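Local coordinates for protein chitinase (Jonesia denitrificans, PDB 5VG0) that probably binds chitin and breaks its chains oxidatively, as the copper-dependent lytic polysaccharide monooxygenase domain of a longer chitinase, at residues Glu84-Asp96 with Ser105-Glu117. Residues are numbered along the deposited sequence; the frame is centred on the assembly and turned at random.
Sequences EYFVDGQLHQTFD and SLTHTLTDLPTGE
Phe95 lies face to face on His108, ring centroids 4.0 Å apart and planes within 9°, while Leu106 covers the opposite face of the imidazole. At the imidazole edge, Tyr85 OH sits in plane, hydrogen-bonded to His108 ND1 at 2.7 Å; the two rings stand nearly perpendicular, and Trp72 also bonds the hydroxyl. Leu110 CD2 packs over one face of Tyr85, 3.8 Å from Tyr85 CG, and also meets the edge of Phe95. With an alanine in place of Phe95 only CB would be left over this face of His108, and the imidazole would probably be freer to tilt about its bond to Tyr85. This is the interface between the two sheets of the LPMO beta-sandwich, strands 80-87 and 90-96 facing strand 105-110. A classic beta bulge opposite Tyr85 points both His92 and Gln93 toward strand 105-110 and the loop that follows it. His92, its CG swung opposite the backbone N (chi1 -174°), sends NE2 almost straight to Thr111 O, at 2.8 Å and in the ring plane. Gln93, extended beyond CG, takes Thr111 N on a lone pair of OE1 at 3.0 Å, and its NE2 bonds Thr109 O weakly. Val87 CG2 touches Leu113 CD2, and Val87 CG1 meets Pro114 CG tip to tip.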
ATOM      1  N   GLU A  84      -5.288  -7.369  -2.534  1.00  7.66           N
ATOM      2  CA  GLU A  84      -6.596  -6.777  -2.309  1.00  7.81           C
ATOM      3  C   GLU A  84      -6.454  -5.268  -2.244  1.00  7.81           C
ATOM      4  O   GLU A  84      -5.584  -4.752  -1.551  1.00 10.50           O
ATOM      5  CB  GLU A  84      -7.209  -7.281  -1.004  1.00  8.89           C
ATOM      6  CG  GLU A  84      -7.538  -8.764  -1.025  1.00 10.37           C
ATOM      7  CD  GLU A  84      -8.014  -9.251   0.315  1.00 11.68           C
ATOM      8  OE1 GLU A  84      -7.247  -9.150   1.283  1.00 12.23           O
ATOM      9  OE2 GLU A  84      -9.173  -9.711   0.387  1.00 15.68           O
ATOM     10  N   TYR A  85      -7.313  -4.570  -2.961  1.00  7.29           N
ATOM     11  CA  TYR A  85      -7.329  -3.117  -2.991  1.00  7.15           C
ATOM     12  C   TYR A  85      -8.646  -2.610  -2.445  1.00  7.09           C
ATOM     13  O   TYR A  85      -9.706  -2.973  -2.956  1.00  8.55           O
ATOM     14  CB  TYR A  85      -7.101  -2.600  -4.406  1.00  8.26           C
ATOM     15  CG  TYR A  85      -5.747  -2.964  -4.937  1.00  8.57           C
ATOM     16  CD1 TYR A  85      -4.656  -2.172  -4.673  1.00  8.84           C
ATOM     17  CD2 TYR A  85      -5.534  -4.114  -5.657  1.00  8.90           C
ATOM     18  CE1 TYR A  85      -3.403  -2.490  -5.124  1.00  9.65           C
ATOM     19  CE2 TYR A  85      -4.256  -4.437  -6.128  1.00  9.64           C
ATOM     20  CZ  TYR A  85      -3.195  -3.615  -5.856  1.00  9.50           C
ATOM     21  OH  TYR A  85      -1.924  -3.887  -6.286  1.00 11.52           O
ATOM     22  N   PHE A  86      -8.555  -1.789  -1.416  1.00  7.58           N
ATOM     23  CA  PHE A  86      -9.698  -1.189  -0.742  1.00  7.94           C
ATOM     24  C   PHE A  86      -9.716   0.297  -1.050  1.00  7.97           C
ATOM     25  O   PHE A  86      -8.666   0.928  -1.163  1.00  9.38           O
ATOM     26  CB  PHE A  86      -9.583  -1.349   0.785  1.00  8.83           C
ATOM     27  CG  PHE A  86      -9.572  -2.765   1.272  1.00  9.15           C
ATOM     28  CD1 PHE A  86      -8.433  -3.546   1.188  1.00 10.70           C
ATOM     29  CD2 PHE A  86     -10.705  -3.304   1.855  1.00 10.85           C
ATOM     30  CE1 PHE A  86      -8.449  -4.854   1.640  1.00 11.87           C
ATOM     31  CE2 PHE A  86     -10.706  -4.605   2.303  1.00 13.18           C
ATOM     32  CZ  PHE A  86      -9.573  -5.375   2.196  1.00 13.18           C
ATOM     33  N   VAL A  87     -10.904   0.868  -1.184  1.00  8.04           N
ATOM     34  CA  VAL A  87     -11.071   2.307  -1.304  1.00  8.25           C
ATOM     35  C   VAL A  87     -11.845   2.754  -0.077  1.00  8.54           C
ATOM     36  O   VAL A  87     -12.973   2.309   0.149  1.00  9.68           O
ATOM     37  CB  VAL A  87     -11.781   2.691  -2.608  1.00 10.47           C
ATOM     38  CG1 VAL A  87     -12.061   4.188  -2.648  1.00 13.50           C
ATOM     39  CG2 VAL A  87     -10.949   2.216  -3.789  1.00 12.14           C
ATOM     40  N   ASP A  88     -11.223   3.590   0.743  1.00  8.71           N
ATOM     41  CA  ASP A  88     -11.828   4.070   1.985  1.00  9.54           C
ATOM     42  C   ASP A  88     -12.363   2.911   2.828  1.00 11.28           C
ATOM     43  O   ASP A  88     -13.435   2.993   3.416  1.00 13.49           O
ATOM     44  CB  ASP A  88     -12.911   5.100   1.704  1.00 10.61           C
ATOM     45  CG  ASP A  88     -12.429   6.231   0.837  1.00 10.67           C
ATOM     46  OD1 ASP A  88     -11.275   6.686   0.976  1.00 11.86           O
ATOM     47  OD2 ASP A  88     -13.244   6.678   0.012  1.00 13.18           O
ATOM     48  N   GLY A  89     -11.622   1.806   2.873  1.00 10.97           N
ATOM     49  CA  GLY A  89     -11.926   0.709   3.762  1.00 12.48           C
ATOM     50  C   GLY A  89     -12.837  -0.354   3.203  1.00 13.55           C
ATOM     51  O   GLY A  89     -13.101  -1.341   3.907  1.00 16.23           O
ATOM     52  N   GLN A  90     -13.330  -0.198   1.974  1.00 12.43           N
ATOM     53  CA  GLN A  90     -14.226  -1.166   1.351  1.00 13.80           C
ATOM     54  C   GLN A  90     -13.534  -1.813   0.165  1.00 11.27           C
ATOM     55  O   GLN A  90     -12.881  -1.149  -0.641  1.00 11.31           O
ATOM     56  CB  GLN A  90     -15.517  -0.501   0.895  1.00 17.25           C
ATOM     57  CG  GLN A  90     -16.556  -0.294   2.019  1.00 21.65           C
ATOM     58  CD  GLN A  90     -16.136   0.759   3.028  1.00 24.95           C
ATOM     59  OE1 GLN A  90     -15.966   1.930   2.691  1.00 28.55           O
ATOM     60  NE2 GLN A  90     -15.963   0.346   4.273  1.00 23.55           N
ATOM     61  N   LEU A  91     -13.669  -3.120   0.067  1.00 10.62           N
ATOM     62  CA  LEU A  91     -12.958  -3.867  -0.950  1.00  9.53           C
ATOM     63  C   LEU A  91     -13.428  -3.449  -2.335  1.00  9.47           C
ATOM     64  O   LEU A  91     -14.626  -3.423  -2.624  1.00 12.63           O
ATOM     65  CB  LEU A  91     -13.193  -5.363  -0.732  1.00 10.49           C
ATOM     66  CG  LEU A  91     -12.463  -6.310  -1.678  1.00 11.88           C
ATOM     67  CD1 LEU A  91     -10.947  -6.202  -1.544  1.00 13.26           C
ATOM     68  CD2 LEU A  91     -12.918  -7.746  -1.445  1.00 14.40           C
ATOM     69  N   HIS A  92     -12.468  -3.155  -3.198  1.00  8.59           N
ATOM     70  CA  HIS A  92     -12.730  -2.650  -4.533  1.00  9.11           C
ATOM     71  C   HIS A  92     -12.339  -3.640  -5.617  1.00  9.13           C
ATOM     72  O   HIS A  92     -13.133  -3.916  -6.514  1.00 11.32           O
ATOM     73  CB  HIS A  92     -11.962  -1.330  -4.699  1.00  9.91           C
ATOM     74  CG  HIS A  92     -12.241  -0.630  -5.973  1.00 11.34           C
ATOM     75  ND1 HIS A  92     -13.393   0.087  -6.176  1.00 15.01           N
ATOM     76  CD2 HIS A  92     -11.519  -0.520  -7.107  1.00 13.18           C
ATOM     77  CE1 HIS A  92     -13.377   0.604  -7.389  1.00 17.05           C
ATOM     78  NE2 HIS A  92     -12.256   0.239  -7.979  1.00 15.94           N
ATOM     79  N   GLN A  93     -11.133  -4.203  -5.555  1.00  8.70           N
ATOM     80  CA  GLN A  93     -10.649  -5.164  -6.538  1.00  9.05           C
ATOM     81  C   GLN A  93      -9.712  -6.149  -5.873  1.00  8.83           C
ATOM     82  O   GLN A  93      -8.979  -5.795  -4.961  1.00  9.83           O
ATOM     83  CB  GLN A  93      -9.848  -4.500  -7.670  1.00 11.73           C
ATOM     84  CG  GLN A  93     -10.699  -3.898  -8.744  1.00 13.81           C
ATOM     85  CD  GLN A  93      -9.887  -3.140  -9.776  1.00 14.01           C
ATOM     86  OE1 GLN A  93     -10.003  -1.943  -9.873  1.00 15.04           O
ATOM     87  NE2 GLN A  93      -9.077  -3.839 -10.555  1.00 14.74           N
ATOM     88  N   THR A  94      -9.710  -7.375  -6.393  1.00  8.95           N
ATOM     89  CA  THR A  94      -8.830  -8.439  -5.945  1.00  9.66           C
ATOM     90  C   THR A  94      -8.109  -9.007  -7.155  1.00  9.88           C
ATOM     91  O   THR A  94      -8.718  -9.209  -8.207  1.00 12.29           O
ATOM     92  CB  THR A  94      -9.643  -9.554  -5.279  1.00 11.97           C
ATOM     93  OG1 THR A  94     -10.377  -9.000  -4.185  1.00 13.92           O
ATOM     94  CG2 THR A  94      -8.771 -10.684  -4.760  1.00 13.71           C
ATOM     95  N   PHE A  95      -6.825  -9.282  -7.008  1.00  9.00           N
ATOM     96  CA  PHE A  95      -6.037  -9.990  -8.013  1.00  9.17           C
ATOM     97  C   PHE A  95      -5.521 -11.267  -7.385  1.00  9.66           C
ATOM     98  O   PHE A  95      -4.911 -11.234  -6.318  1.00 11.52           O
ATOM     99  CB  PHE A  95      -4.847  -9.151  -8.472  1.00 10.38           C
ATOM    100  CG  PHE A  95      -5.228  -7.929  -9.232  1.00 11.57           C
ATOM    101  CD1 PHE A  95      -5.627  -6.782  -8.566  1.00 12.48           C
ATOM    102  CD2 PHE A  95      -5.198  -7.914 -10.607  1.00 14.52           C
ATOM    103  CE1 PHE A  95      -5.967  -5.644  -9.265  1.00 13.82           C
ATOM    104  CE2 PHE A  95      -5.543  -6.776 -11.310  1.00 16.72           C
ATOM    105  CZ  PHE A  95      -5.936  -5.645 -10.636  1.00 15.04           C
ATOM    106  N   ASP A  96      -5.755 -12.389  -8.048  1.00 10.46           N
ATOM    107  CA  ASP A  96      -5.386 -13.712  -7.545  1.00 10.96           C
ATOM    108  C   ASP A  96      -4.050 -14.117  -8.155  1.00 10.72           C
ATOM    109  O   ASP A  96      -3.929 -14.231  -9.377  1.00 12.95           O
ATOM    110  CB  ASP A  96      -6.493 -14.690  -7.935  1.00 12.23           C
ATOM    111  CG  ASP A  96      -6.313 -16.064  -7.370  1.00 13.31           C
ATOM    112  OD1 ASP A  96      -5.378 -16.304  -6.583  1.00 13.63           O
ATOM    113  OD2 ASP A  96      -7.178 -16.892  -7.725  1.00 17.34           O
ATOM    114  N   SER A 105       8.916  -6.430  -9.965  1.00 10.72           N
ATOM    115  CA  SER A 105       8.248  -5.219 -10.415  1.00 11.94           C
ATOM    116  C   SER A 105       6.894  -5.648 -10.947  1.00 11.61           C
ATOM    117  O   SER A 105       6.826  -6.426 -11.897  1.00 13.26           O
ATOM    118  CB  SER A 105       9.048  -4.538 -11.513  1.00 15.91           C
ATOM    119  OG  SER A 105       8.369  -3.367 -11.923  1.00 20.81           O
ATOM    120  N   LEU A 106       5.826  -5.178 -10.316  1.00 11.05           N
ATOM    121  CA  LEU A 106       4.472  -5.650 -10.589  1.00 11.46           C
ATOM    122  C   LEU A 106       3.558  -4.453 -10.739  1.00 10.83           C
ATOM    123  O   LEU A 106       3.560  -3.568  -9.884  1.00 12.36           O
ATOM    124  CB  LEU A 106       3.993  -6.515  -9.415  1.00 13.49           C
ATOM    125  CG  LEU A 106       2.579  -7.049  -9.467  1.00 16.28           C
ATOM    126  CD1 LEU A 106       2.362  -7.972 -10.651  1.00 18.04           C
ATOM    127  CD2 LEU A 106       2.294  -7.776  -8.178  1.00 20.41           C
ATOM    128  N   THR A 107       2.770  -4.433 -11.812  1.00  9.64           N
ATOM    129  CA  THR A 107       1.809  -3.370 -12.046  1.00  9.64           C
ATOM    130  C   THR A 107       0.410  -3.958 -12.142  1.00  9.92           C
ATOM    131  O   THR A 107       0.190  -4.928 -12.869  1.00 12.65           O
ATOM    132  CB  THR A 107       2.182  -2.573 -13.294  1.00 12.76           C
ATOM    133  OG1 THR A 107       3.483  -1.988 -13.096  1.00 15.53           O
ATOM    134  CG2 THR A 107       1.173  -1.486 -13.577  1.00 14.50           C
ATOM    135  N   HIS A 108      -0.528  -3.351 -11.426  1.00  8.76           N
ATOM    136  CA  HIS A 108      -1.941  -3.672 -11.501  1.00  8.91           C
ATOM    137  C   HIS A 108      -2.706  -2.444 -11.960  1.00  9.36           C
ATOM    138  O   HIS A 108      -2.398  -1.331 -11.556  1.00 11.78           O
ATOM    139  CB  HIS A 108      -2.461  -4.044 -10.127  1.00  9.84           C
ATOM    140  CG  HIS A 108      -2.002  -5.377  -9.650  1.00  9.85           C
ATOM    141  ND1 HIS A 108      -1.750  -5.639  -8.325  1.00 10.65           N
ATOM    142  CD2 HIS A 108      -1.775  -6.531 -10.311  1.00 11.64           C
ATOM    143  CE1 HIS A 108      -1.383  -6.894  -8.189  1.00 11.69           C
ATOM    144  NE2 HIS A 108      -1.386  -7.458  -9.378  1.00 12.19           N
ATOM    145  N   THR A 109      -3.722  -2.657 -12.769  1.00  9.11           N
ATOM    146  CA  THR A 109      -4.589  -1.579 -13.214  1.00  9.57           C
ATOM    147  C   THR A 109      -5.867  -1.583 -12.395  1.00  8.86           C
ATOM    148  O   THR A 109      -6.628  -2.552 -12.427  1.00 10.55           O
ATOM    149  CB  THR A 109      -4.920  -1.707 -14.698  1.00 11.69           C
ATOM    150  OG1 THR A 109      -3.701  -1.748 -15.442  1.00 13.85           O
ATOM    151  CG2 THR A 109      -5.772  -0.540 -15.174  1.00 12.43           C
ATOM    152  N   LEU A 110      -6.098  -0.498 -11.673  1.00  8.87           N
ATOM    153  CA  LEU A 110      -7.349  -0.287 -10.958  1.00  9.13           C
ATOM    154  C   LEU A 110      -8.258   0.549 -11.844  1.00  9.14           C
ATOM    155  O   LEU A 110      -7.801   1.464 -12.539  1.00 10.92           O
ATOM    156  CB  LEU A 110      -7.099   0.465  -9.652  1.00 10.82           C
ATOM    157  CG  LEU A 110      -6.189  -0.226  -8.648  1.00 14.19           C
ATOM    158  CD1 LEU A 110      -6.170   0.549  -7.344  1.00 16.53           C
ATOM    159  CD2 LEU A 110      -6.586  -1.662  -8.406  1.00 17.99           C
ATOM    160  N   THR A 111      -9.551   0.225 -11.834  1.00  8.92           N
ATOM    161  CA  THR A 111     -10.528   0.950 -12.637  1.00  9.08           C
ATOM    162  C   THR A 111     -11.709   1.358 -11.765  1.00  9.02           C
ATOM    163  O   THR A 111     -11.904   0.845 -10.663  1.00 10.10           O
ATOM    164  CB  THR A 111     -11.056   0.143 -13.852  1.00 11.26           C
ATOM    165  OG1 THR A 111     -11.941  -0.886 -13.414  1.00 14.07           O
ATOM    166  CG2 THR A 111      -9.929  -0.417 -14.677  1.00 12.52           C
ATOM    167  N   ASP A 112     -12.509   2.291 -12.272  1.00  8.36           N
ATOM    168  CA  ASP A 112     -13.752   2.680 -11.606  1.00  8.37           C
ATOM    169  C   ASP A 112     -13.488   3.210 -10.201  1.00  8.72           C
ATOM    170  O   ASP A 112     -14.263   2.968  -9.277  1.00 10.01           O
ATOM    171  CB  ASP A 112     -14.770   1.530 -11.587  1.00  8.83           C
ATOM    172  CG  ASP A 112     -16.129   1.942 -11.091  1.00  9.13           C
ATOM    173  OD1 ASP A 112     -16.540   3.096 -11.305  1.00  9.95           O
ATOM    174  OD2 ASP A 112     -16.810   1.085 -10.507  1.00 11.33           O
ATOM    175  N   LEU A 113     -12.417   3.979 -10.043  1.00  9.48           N
ATOM    176  CA  LEU A 113     -12.190   4.651  -8.769  1.00  9.54           C
ATOM    177  C   LEU A 113     -13.105   5.870  -8.653  1.00 10.39           C
ATOM    178  O   LEU A 113     -13.273   6.610  -9.620  1.00 11.43           O
ATOM    179  CB  LEU A 113     -10.742   5.099  -8.652  1.00 10.09           C
ATOM    180  CG  LEU A 113      -9.723   3.968  -8.600  1.00 11.78           C
ATOM    181  CD1 LEU A 113      -8.320   4.518  -8.674  1.00 14.00           C
ATOM    182  CD2 LEU A 113      -9.879   3.126  -7.367  1.00 13.81           C
ATOM    183  N   PRO A 114     -13.707   6.090  -7.489  1.00 10.52           N
ATOM    184  CA  PRO A 114     -14.601   7.237  -7.325  1.00 11.12           C
ATOM    185  C   PRO A 114     -13.823   8.539  -7.355  1.00 10.67           C
ATOM    186  O   PRO A 114     -12.680   8.618  -6.905  1.00 11.74           O
ATOM    187  CB  PRO A 114     -15.226   6.994  -5.951  1.00 12.09           C
ATOM    188  CG  PRO A 114     -14.175   6.218  -5.213  1.00 12.51           C
ATOM    189  CD  PRO A 114     -13.544   5.329  -6.239  1.00 12.00           C
ATOM    190  N   THR A 115     -14.464   9.581  -7.870  1.00 11.57           N
ATOM    191  CA  THR A 115     -13.799  10.876  -7.934  1.00 11.94           C
ATOM    192  C   THR A 115     -13.697  11.502  -6.547  1.00 11.46           C
ATOM    193  O   THR A 115     -14.441  11.160  -5.624  1.00 12.61           O
ATOM    194  CB  THR A 115     -14.494  11.836  -8.912  1.00 14.11           C
ATOM    195  OG1 THR A 115     -15.828  12.106  -8.478  1.00 14.00           O
ATOM    196  CG2 THR A 115     -14.529  11.263 -10.327  1.00 15.51           C
ATOM    197  N   GLY A 116     -12.769  12.443  -6.421  1.00 11.88           N
ATOM    198  CA  GLY A 116     -12.535  13.135  -5.168  1.00 12.17           C
ATOM    199  C   GLY A 116     -11.369  12.548  -4.402  1.00 10.99           C
ATOM    200  O   GLY A 116     -10.560  11.783  -4.913  1.00 11.61           O
ATOM    201  N   GLU A 117     -11.291  12.930  -3.140  1.00 10.73           N
ATOM    202  CA  GLU A 117     -10.202  12.527  -2.259  0.60 10.92           C
ATOM    203  C   GLU A 117     -10.519  11.175  -1.635  1.00  9.41           C
ATOM    204  O   GLU A 117     -11.577  11.001  -1.027  1.00 10.94           O
ATOM    205  CB  GLU A 117     -10.034  13.556  -1.144  0.60 14.48           C
ATOM    206  CG  GLU A 117      -9.742  14.959  -1.628  0.60 19.19           C
ATOM    207  CD  GLU A 117      -9.860  15.986  -0.521  0.60 24.37           C
ATOM    208  OE1 GLU A 117      -9.423  15.693   0.611  0.60 26.65           O
ATOM    209  OE2 GLU A 117     -10.407  17.076  -0.779  0.60 26.91           O
TER